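Local structure of phospholyase (Arthrobacter aurescens, 5G4I) at the interface of chains A and B. The protein acts as a pyridoxal-5'-phosphate-dependent phospholyase of the class III transaminase family, probably releasing phosphate from phosphoethanolamine. Numbering follows the deposited sequence. Chains: chain A/B, Phospholyase.

Contacts 1 and 2 lie in separate parts of one two-fold interface, the centres of their C-alpha atoms about 40 Å apart, and share no residue or secondary-structure element. Contact 1 is polar: a loop of chain B meets helix 120-135 and the end of helix 296-305 of chain A. Contact 2 is mainly apolar: the B segment between helices 72-82 and 94-104 packs on strands 41-45 and 48-51 and neighbouring loops of A. Each has a twin with the chains exchanged, so the two copies are clasped at widely spaced points, in keeping with the dimer expected of class III transaminases.

Contact 1: the interface of chains A and B. Residues chain A 129, 133, 305-306; chain B 163-165.
A:Arg129 and B:Glu165 form a two-pronged salt bridge in which the guanidinium is used side-on. A:Arg129 NE gives a hydrogen bond to B:Glu165 OE2 at 2.9 Å, and A:Arg129 NH2 another to B:Glu165 OE1 at 3.0 Å. Both carboxylate oxygens are met on their syn sides and lie close to the guanidinium plane, but the two flat groups are turned 43° against each other, so the pairing is twisted rather than coplanar. The arginine gets there by an extended chain, with CG trans to the backbone N (chi1 -173°), whereas the glutamate bends at chi2 to present its carboxylate.

Amide hydrogen bonds supply the second set of contacts. A:Gln133 NE2 reaches B:Glu165 OE2 at 2.9 Å from above the carboxylate plane, on the face opposite to that used by A:Arg129 NE; this oxygen thus accepts from both sides. The same A:Gln133 NE2 donates to A:Asn306 OD1 at 3.1 Å. In return, A:Asn306 ND2 meets A:Gln133 OE1 at 2.9 Å, almost straight and on a lone pair in the carbonyl plane. The backbone N of B:His164 then donates to A:Asn306 OD1 at 2.9 Å, from the face opposite to A:Gln133 NE2. This N-H, which needs an acceptor at A:Asn306 OD1, and the B:Glu165 carboxylate, which needs a donor at A:Gln133 NE2, set the sense of the reciprocal amide pair.

Packing completes the patch. The CB of B:His164 lies 3.5 Å from CD of A:Gln133, the two side chains running past each other in opposite senses with amide and imidazole planes 21° apart. On its other flank B:His164 lies alongside A:His305, both pointing the same way.

In the fold, B:Val163 to B:Glu165 form a loop inserted between helix 120-135 of chain A and the end of helix 296-305. The start of that first helix carries cofactor-binding A:Gly120 and A:Ser121, so the element gripped here by the partner also helps to build the pyridoxal phosphate site.

Contact 2: the interface of chains A and B. Residues chain A 41, 44, 49, 62, 69; chain B 85, 87, 91.
A:Asn62 meets B:Leu87 and B:Tyr91 along its whole side chain. A:Asn62 CB lies 4.0 Å from CD2 of B:Leu87, and the amide carbon CG comes to 3.5 Å from that same methyl, the leucine branch crossing the asparagine at about a right angle. Beyond CG the amide divides its contacts. A:Asn62 OD1 faces B:Leu87 CD2 and also lies at the edge of the tyrosine ring, in its plane, 3.8 Å from B:Tyr91 CE2. A:Asn62 ND2 donates a long hydrogen bond of 3.3 Å to the phenol B:Tyr91 OH, which is tilted 19° from the amide plane. CG stands trans to the carbonyl carbon (chi1 -71°), and the amide plane is turned 62° from the ring, placing both polar atoms beside the tyrosine.

The tyrosine ring is packed as well as hydrogen-bonded. A:Leu41 CD1 sits over a face of the B:Tyr91 ring, 3.7 Å from the ring centroid and offset toward the rim, a CH-pi contact. The tyrosine is therefore held by a methyl on its face and an amide at its rim. A phenylalanine in its place would probably keep much of the packing on A:Leu41 but leave A:Asn62 ND2 without its acceptor across the interface, its amide more able to turn.

B:Leu87 wedges into chain A with both methyls. B:Leu87 CD2 approaches the edge of the imidazole in its plane, 3.8 Å from A:His69 CE1, while CD1 meets A:Leu49 tip to tip. A:Leu49 CD2 caps the centre of one imidazole face from within its own chain and touches B:Val85 CG2 at 3.9 Å, so this leucine both meets chain B and probably helps to hold the imidazole in place beside B:Leu87.

Chain A contributes strands 41-45 and 48-51 and two loop positions; A:His69 shortly precedes helix 72-82. Chain B contributes the irregular segment between helices 72-82 and 94-104.

Contact 1: the interface of chains A and B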
# COMPACT_ATOMS: atom_id res chain seq x y z
N ARG A 129 1.08 -10.10 10.39
CA ARG A 129 -0.31 -10.51 10.70
C ARG A 129 -0.53 -11.99 10.53
O ARG A 129 -1.13 -12.70 11.45
CB ARG A 129 -1.28 -9.61 9.89
CG ARG A 129 -2.79 -9.83 10.27
CD ARG A 129 -3.72 -8.88 9.48
NE ARG A 129 -5.13 -9.24 9.79
CZ ARG A 129 -6.16 -9.15 8.95
NH1 ARG A 129 -6.06 -8.55 7.79
NH2 ARG A 129 -7.36 -9.61 9.32
N GLN A 133 -1.27 -14.60 13.92
CA GLN A 133 -2.45 -15.50 13.98
C GLN A 133 -2.05 -16.97 13.97
O GLN A 133 -2.66 -17.82 14.71
CB GLN A 133 -3.40 -15.28 12.80
CG GLN A 133 -4.04 -13.87 12.70
CD GLN A 133 -5.16 -13.77 11.68
OE1 GLN A 133 -5.60 -14.81 11.10
NE2 GLN A 133 -5.65 -12.55 11.42
N HIS A 305 -9.53 -18.30 7.85
CA HIS A 305 -9.80 -17.53 9.04
C HIS A 305 -10.12 -16.03 8.79
O HIS A 305 -10.55 -15.34 9.77
CB HIS A 305 -8.56 -17.59 9.98
CG HIS A 305 -8.31 -18.93 10.59
ND1 HIS A 305 -7.10 -19.22 11.18
CD2 HIS A 305 -9.10 -20.01 10.73
CE1 HIS A 305 -7.16 -20.47 11.66
NE2 HIS A 305 -8.36 -20.97 11.38
N ASN A 306 -9.93 -15.52 7.54
CA ASN A 306 -10.15 -14.10 7.27
C ASN A 306 -10.62 -13.89 5.86
O ASN A 306 -10.10 -14.53 4.93
CB ASN A 306 -8.84 -13.28 7.38
CG ASN A 306 -8.11 -13.46 8.74
OD1 ASN A 306 -8.22 -12.65 9.68
ND2 ASN A 306 -7.27 -14.49 8.79
N VAL B 163 -13.01 -11.42 10.25
CA VAL B 163 -11.53 -11.43 10.58
C VAL B 163 -11.32 -12.32 11.78
O VAL B 163 -12.24 -12.46 12.63
CB VAL B 163 -10.95 -10.02 10.79
CG1 VAL B 163 -11.09 -9.21 9.49
CG2 VAL B 163 -11.62 -9.30 11.95
N HIS B 164 -10.10 -12.84 11.89
CA HIS B 164 -9.76 -13.68 13.07
C HIS B 164 -9.61 -12.87 14.34
O HIS B 164 -9.89 -13.34 15.46
CB HIS B 164 -8.47 -14.43 12.72
CG HIS B 164 -7.94 -15.38 13.74
ND1 HIS B 164 -8.33 -16.70 13.81
CD2 HIS B 164 -7.02 -15.20 14.69
CE1 HIS B 164 -7.64 -17.30 14.76
NE2 HIS B 164 -6.85 -16.40 15.33
N GLU B 165 -9.14 -11.61 14.23
CA GLU B 165 -8.91 -10.71 15.39
C GLU B 165 -10.25 -10.42 16.12
O GLU B 165 -11.21 -10.03 15.49
CB GLU B 165 -8.33 -9.35 14.94
CG GLU B 165 -6.89 -9.41 14.45
CD GLU B 165 -6.66 -9.85 12.99
OE1 GLU B 165 -7.63 -10.20 12.26
OE2 GLU B 165 -5.44 -9.87 12.60

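Contact 2: the interface of chains A and B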
# COMPACT_ATOMS: atom_id res chain seq x y z
N LEU A 41 15.23 16.18 -10.83
CA LEU A 41 15.56 15.25 -11.90
C LEU A 41 14.42 15.10 -12.85
O LEU A 41 13.33 14.70 -12.45
CB LEU A 41 16.01 13.88 -11.29
CG LEU A 41 17.30 13.90 -10.48
CD1 LEU A 41 17.67 12.50 -10.04
CD2 LEU A 41 18.48 14.48 -11.27
N GLY A 44 15.43 10.42 -17.46
CA GLY A 44 16.49 9.40 -17.33
C GLY A 44 16.48 8.40 -18.49
O GLY A 44 15.46 8.25 -19.20
N LEU A 49 20.82 10.02 -15.63
CA LEU A 49 19.79 10.97 -15.20
C LEU A 49 20.17 12.40 -15.53
O LEU A 49 21.34 12.72 -15.43
CB LEU A 49 19.55 10.87 -13.71
CG LEU A 49 18.81 9.60 -13.22
CD1 LEU A 49 19.13 9.29 -11.76
CD2 LEU A 49 17.30 9.73 -13.53
N ASN A 62 19.95 4.16 -7.12
CA ASN A 62 18.51 3.78 -7.14
C ASN A 62 18.27 2.33 -7.51
O ASN A 62 18.62 1.89 -8.60
CB ASN A 62 17.72 4.71 -8.07
CG ASN A 62 17.60 6.12 -7.45
OD1 ASN A 62 16.91 6.32 -6.43
ND2 ASN A 62 18.46 7.04 -7.95
N HIS A 69 16.15 3.30 -15.96
CA HIS A 69 15.21 4.39 -16.19
C HIS A 69 14.59 4.37 -17.61
O HIS A 69 15.31 4.14 -18.61
CB HIS A 69 15.93 5.75 -15.99
CG HIS A 69 16.48 5.93 -14.62
ND1 HIS A 69 15.68 6.16 -13.53
CD2 HIS A 69 17.76 5.87 -14.14
CE1 HIS A 69 16.44 6.24 -12.45
NE2 HIS A 69 17.71 6.08 -12.80
N VAL B 85 10.81 9.63 -16.64
CA VAL B 85 11.47 9.24 -15.39
C VAL B 85 10.43 8.89 -14.33
O VAL B 85 9.28 9.33 -14.40
CB VAL B 85 12.38 10.39 -14.86
CG1 VAL B 85 11.59 11.59 -14.33
CG2 VAL B 85 13.42 9.91 -13.83
N LEU B 87 11.04 8.33 -10.40
CA LEU B 87 11.71 8.17 -9.08
C LEU B 87 10.91 8.70 -7.90
O LEU B 87 10.04 9.59 -8.00
CB LEU B 87 13.03 8.94 -9.17
CG LEU B 87 14.16 8.23 -9.92
CD1 LEU B 87 15.37 9.17 -10.12
CD2 LEU B 87 14.63 6.95 -9.17
N TYR B 91 14.05 13.17 -4.63
CA TYR B 91 14.47 14.14 -5.68
C TYR B 91 13.27 15.01 -6.08
O TYR B 91 12.15 14.49 -6.21
CB TYR B 91 15.00 13.44 -6.92
CG TYR B 91 16.13 12.46 -6.69
CD1 TYR B 91 17.46 12.87 -6.40
CD2 TYR B 91 15.89 11.08 -6.74
CE1 TYR B 91 18.52 11.93 -6.17
CE2 TYR B 91 16.91 10.15 -6.59
CZ TYR B 91 18.24 10.53 -6.30
OH TYR B 91 19.24 9.62 -6.05